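Local coordinates for protein RIF2 (Saccharomyces cerevisiae, PDB 4BJ1), which takes part in transcriptional silencing and telomere length regulation in yeast, interacting with RIF1 and the RAP1 C-terminus, at residues Y25-S39 with I58-T71. Residues are numbered along the deposited sequence; the frame is centred on the assembly and turned at random.
Sequences YLSISYVPSLSKFLS and IHQYAGIDRAVSET
Tyr-25 and His-59 form an edge-to-face aromatic pair, the imidazole edge directed at the phenol face with ring planes at 62°. Traced outward, His-59 shows how one side chain can serve several partners. Its CB lies over the hydroxyl end of the phenol face, 3.9 Å from Tyr-25 CZ; CG, placed anti to the backbone N (chi1 165°), leads the ring back along the tyrosine, and CD2 rests over the same face, 3.6 Å from Tyr-25 CD1. NE2 gives a weak, bent hydrogen bond to Tyr-25 O (2.8 Å) and meets a water in the ring plane, while CE1 approaches Tyr-30 CE2. Phe-277 stacks on the imidazole and Tyr-25 OH is hydrogen-bonded to Thr-278 OG1, both from helix 276-290 of the AAA+ lid, which packs against this end. With an alanine at Tyr-25, the His-59 edge would probably lose the aromatic face it points at, and Thr-278 its phenol partner.

In the AAA+ core, helices 32-39 and 58-71 cross at -37° against the parallel sheet. There Leu-38 is a knob among Ile-64, Ala-67, Val-68 and Thr-71, its CD1 3.5 Å from Ala-67 CB. Between the two ends the backbones approach at Gly-63, which has no side chain; its CA makes a CA-H...O contact of 3.5 Å to Leu-26 O, and Ile-28 CG2 lies against its carbonyl.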
# COMPACT_ATOMS: atom_id res chain seq x y z
N TYR A 25 2.07 8.61 2.41
CA TYR A 25 3.03 8.97 3.45
C TYR A 25 4.43 8.51 3.08
O TYR A 25 5.36 9.33 3.09
CB TYR A 25 2.62 8.30 4.77
CG TYR A 25 3.45 8.65 5.99
CD1 TYR A 25 3.19 9.80 6.73
CD2 TYR A 25 4.38 7.74 6.51
CE1 TYR A 25 3.88 10.08 7.90
CE2 TYR A 25 5.05 8.00 7.71
CZ TYR A 25 4.81 9.18 8.39
OH TYR A 25 5.47 9.48 9.56
N LEU A 26 4.58 7.23 2.69
CA LEU A 26 5.89 6.65 2.35
C LEU A 26 6.49 7.10 1.01
O LEU A 26 7.61 6.71 0.68
CB LEU A 26 5.83 5.12 2.41
CG LEU A 26 5.33 4.50 3.70
CD1 LEU A 26 5.05 3.03 3.49
CD2 LEU A 26 6.28 4.78 4.87
N SER A 27 5.74 7.92 0.26
CA SER A 27 6.15 8.45 -1.04
C SER A 27 7.35 9.38 -0.92
O SER A 27 7.43 10.19 0.02
CB SER A 27 4.98 9.17 -1.71
OG SER A 27 5.37 9.96 -2.82
N ILE A 28 8.28 9.27 -1.89
CA ILE A 28 9.50 10.10 -2.02
C ILE A 28 9.50 10.78 -3.40
O ILE A 28 10.55 10.99 -4.00
CB ILE A 28 10.82 9.33 -1.66
CG1 ILE A 28 10.94 7.99 -2.38
CG2 ILE A 28 10.93 9.11 -0.16
CD1 ILE A 28 11.93 7.93 -3.41
N SER A 29 8.30 11.10 -3.91
CA SER A 29 8.09 11.72 -5.21
C SER A 29 8.43 13.20 -5.17
O SER A 29 8.71 13.79 -6.23
CB SER A 29 6.65 11.53 -5.67
OG SER A 29 6.25 10.17 -5.62
N TYR A 30 8.42 13.82 -3.96
CA TYR A 30 8.78 15.22 -3.76
C TYR A 30 10.28 15.42 -4.03
O TYR A 30 10.71 16.52 -4.39
CB TYR A 30 8.39 15.73 -2.36
CG TYR A 30 8.96 14.96 -1.18
CD1 TYR A 30 10.17 15.34 -0.60
CD2 TYR A 30 8.25 13.92 -0.60
CE1 TYR A 30 10.69 14.65 0.50
CE2 TYR A 30 8.76 13.22 0.50
CZ TYR A 30 9.97 13.60 1.05
OH TYR A 30 10.46 12.91 2.14
N VAL A 31 11.07 14.33 -3.89
CA VAL A 31 12.50 14.29 -4.15
C VAL A 31 12.77 13.23 -5.28
O VAL A 31 13.26 12.12 -5.01
CB VAL A 31 13.31 14.14 -2.83
CG1 VAL A 31 12.92 12.91 -2.02
CG2 VAL A 31 14.81 14.21 -3.08
N PRO A 32 12.44 13.55 -6.57
CA PRO A 32 12.65 12.56 -7.65
C PRO A 32 14.11 12.16 -7.85
O PRO A 32 14.38 11.05 -8.31
CB PRO A 32 12.10 13.28 -8.89
CG PRO A 32 12.17 14.72 -8.55
CD PRO A 32 11.86 14.80 -7.10
N SER A 33 15.03 13.06 -7.48
CA SER A 33 16.47 12.87 -7.53
C SER A 33 16.91 11.71 -6.64
O SER A 33 17.91 11.07 -6.96
CB SER A 33 17.19 14.15 -7.12
OG SER A 33 16.56 14.79 -6.02
N LEU A 34 16.15 11.42 -5.55
CA LEU A 34 16.46 10.35 -4.60
C LEU A 34 16.27 8.95 -5.17
O LEU A 34 17.17 8.12 -5.04
CB LEU A 34 15.67 10.51 -3.28
CG LEU A 34 15.80 9.39 -2.24
CD1 LEU A 34 17.20 9.35 -1.63
CD2 LEU A 34 14.75 9.52 -1.18
N SER A 35 15.10 8.67 -5.78
CA SER A 35 14.77 7.38 -6.38
C SER A 35 15.87 6.94 -7.36
O SER A 35 16.34 5.80 -7.29
CB SER A 35 13.41 7.44 -7.09
OG SER A 35 12.57 8.43 -6.51
N LYS A 36 16.34 7.87 -8.21
CA LYS A 36 17.43 7.64 -9.16
C LYS A 36 18.76 7.42 -8.41
O LYS A 36 19.52 6.53 -8.79
CB LYS A 36 17.54 8.81 -10.15
N PHE A 37 19.01 8.22 -7.34
CA PHE A 37 20.24 8.12 -6.53
C PHE A 37 20.36 6.75 -5.89
O PHE A 37 21.46 6.22 -5.79
CB PHE A 37 20.28 9.22 -5.45
CG PHE A 37 21.45 9.14 -4.49
CD1 PHE A 37 22.74 9.46 -4.91
CD2 PHE A 37 21.27 8.74 -3.18
CE1 PHE A 37 23.82 9.38 -4.02
CE2 PHE A 37 22.34 8.66 -2.30
CZ PHE A 37 23.61 8.98 -2.73
N LEU A 38 19.22 6.17 -5.49
CA LEU A 38 19.18 4.86 -4.86
C LEU A 38 19.52 3.75 -5.85
O LEU A 38 20.56 3.13 -5.66
CB LEU A 38 17.86 4.61 -4.13
CG LEU A 38 17.65 5.44 -2.86
CD1 LEU A 38 16.39 5.04 -2.19
CD2 LEU A 38 18.81 5.29 -1.89
N SER A 39 18.75 3.58 -6.95
CA SER A 39 19.03 2.56 -7.97
C SER A 39 20.48 2.59 -8.52
O SER A 39 21.02 1.55 -8.88
CB SER A 39 18.03 2.63 -9.12
OG SER A 39 18.32 3.70 -9.99
N ILE A 58 10.57 11.83 10.95
CA ILE A 58 10.33 10.40 10.91
C ILE A 58 9.65 10.01 9.59
O ILE A 58 9.98 8.96 9.03
CB ILE A 58 9.62 9.89 12.19
CG1 ILE A 58 9.82 8.39 12.34
CG2 ILE A 58 8.15 10.31 12.28
CD1 ILE A 58 11.25 8.12 12.39
N HIS A 59 8.80 10.91 9.05
CA HIS A 59 8.13 10.79 7.76
C HIS A 59 9.14 10.55 6.65
O HIS A 59 8.90 9.69 5.79
CB HIS A 59 7.33 12.07 7.45
CG HIS A 59 6.90 12.18 6.02
ND1 HIS A 59 7.34 13.21 5.22
CD2 HIS A 59 6.12 11.36 5.28
CE1 HIS A 59 6.80 13.00 4.04
NE2 HIS A 59 6.07 11.88 4.02
N GLN A 60 10.24 11.31 6.65
CA GLN A 60 11.31 11.26 5.66
C GLN A 60 12.07 9.95 5.75
O GLN A 60 12.29 9.32 4.73
CB GLN A 60 12.29 12.42 5.85
CG GLN A 60 11.65 13.78 5.73
CD GLN A 60 12.65 14.88 5.91
OE1 GLN A 60 13.18 15.07 7.00
NE2 GLN A 60 12.90 15.62 4.86
N TYR A 61 12.49 9.57 6.97
CA TYR A 61 13.20 8.34 7.28
C TYR A 61 12.42 7.13 6.76
O TYR A 61 12.99 6.31 6.02
CB TYR A 61 13.43 8.24 8.79
CG TYR A 61 14.08 6.96 9.26
CD1 TYR A 61 15.15 6.40 8.55
CD2 TYR A 61 13.67 6.33 10.43
CE1 TYR A 61 15.74 5.20 8.96
CE2 TYR A 61 14.29 5.17 10.88
CZ TYR A 61 15.31 4.60 10.14
OH TYR A 61 15.89 3.43 10.55
N ALA A 62 11.10 7.03 7.11
CA ALA A 62 10.21 5.95 6.67
C ALA A 62 10.18 5.88 5.12
O ALA A 62 10.28 4.78 4.55
CB ALA A 62 8.82 6.15 7.24
N GLY A 63 10.14 7.05 4.47
CA GLY A 63 10.13 7.17 3.02
C GLY A 63 11.40 6.68 2.36
O GLY A 63 11.34 5.99 1.35
N ILE A 64 12.55 7.06 2.92
CA ILE A 64 13.87 6.69 2.41
C ILE A 64 14.03 5.21 2.59
O ILE A 64 14.46 4.50 1.66
CB ILE A 64 15.04 7.47 3.11
CG1 ILE A 64 14.96 8.98 2.85
CG2 ILE A 64 16.40 6.94 2.65
CD1 ILE A 64 15.38 9.77 3.96
N ASP A 65 13.67 4.73 3.80
CA ASP A 65 13.78 3.33 4.15
C ASP A 65 13.01 2.44 3.18
O ASP A 65 13.64 1.56 2.59
CB ASP A 65 13.43 3.07 5.60
CG ASP A 65 14.05 1.78 6.10
OD1 ASP A 65 15.28 1.58 5.88
OD2 ASP A 65 13.31 0.98 6.68
N ARG A 66 11.70 2.73 2.93
CA ARG A 66 10.89 1.97 1.98
C ARG A 66 11.53 1.98 0.58
O ARG A 66 11.60 0.93 -0.06
CB ARG A 66 9.44 2.50 1.92
CG ARG A 66 8.54 1.83 0.85
CD ARG A 66 8.52 0.31 0.95
NE ARG A 66 7.69 -0.13 2.07
CZ ARG A 66 6.52 -0.73 1.93
NH1 ARG A 66 6.06 -1.01 0.72
NH2 ARG A 66 5.82 -1.09 3.00
N ALA A 67 11.99 3.15 0.11
CA ALA A 67 12.64 3.30 -1.19
C ALA A 67 13.90 2.44 -1.28
O ALA A 67 14.17 1.87 -2.34
CB ALA A 67 12.97 4.77 -1.44
N VAL A 68 14.65 2.31 -0.15
CA VAL A 68 15.85 1.47 -0.05
C VAL A 68 15.40 0.02 -0.12
O VAL A 68 15.90 -0.74 -0.96
CB VAL A 68 16.67 1.79 1.23
CG1 VAL A 68 17.58 0.63 1.64
CG2 VAL A 68 17.47 3.08 1.04
N SER A 69 14.40 -0.34 0.74
CA SER A 69 13.74 -1.64 0.87
C SER A 69 13.29 -2.17 -0.51
O SER A 69 13.62 -3.31 -0.86
CB SER A 69 12.57 -1.53 1.85
OG SER A 69 11.87 -2.73 2.12
N GLU A 70 12.67 -1.32 -1.33
CA GLU A 70 12.23 -1.66 -2.67
C GLU A 70 13.36 -1.81 -3.65
O GLU A 70 13.30 -2.71 -4.48
CB GLU A 70 11.22 -0.62 -3.21
CG GLU A 70 9.80 -0.78 -2.68
CD GLU A 70 9.13 -2.09 -3.05
OE1 GLU A 70 8.61 -2.19 -4.19
OE2 GLU A 70 9.17 -3.04 -2.23
N THR A 71 14.37 -0.92 -3.60
CA THR A 71 15.52 -0.98 -4.53
C THR A 71 16.29 -2.30 -4.38
O THR A 71 16.71 -2.89 -5.38
CB THR A 71 16.40 0.28 -4.42
OG1 THR A 71 15.59 1.44 -4.60
CG2 THR A 71 17.52 0.31 -5.44
O HOH W 1 5.19 11.86 1.33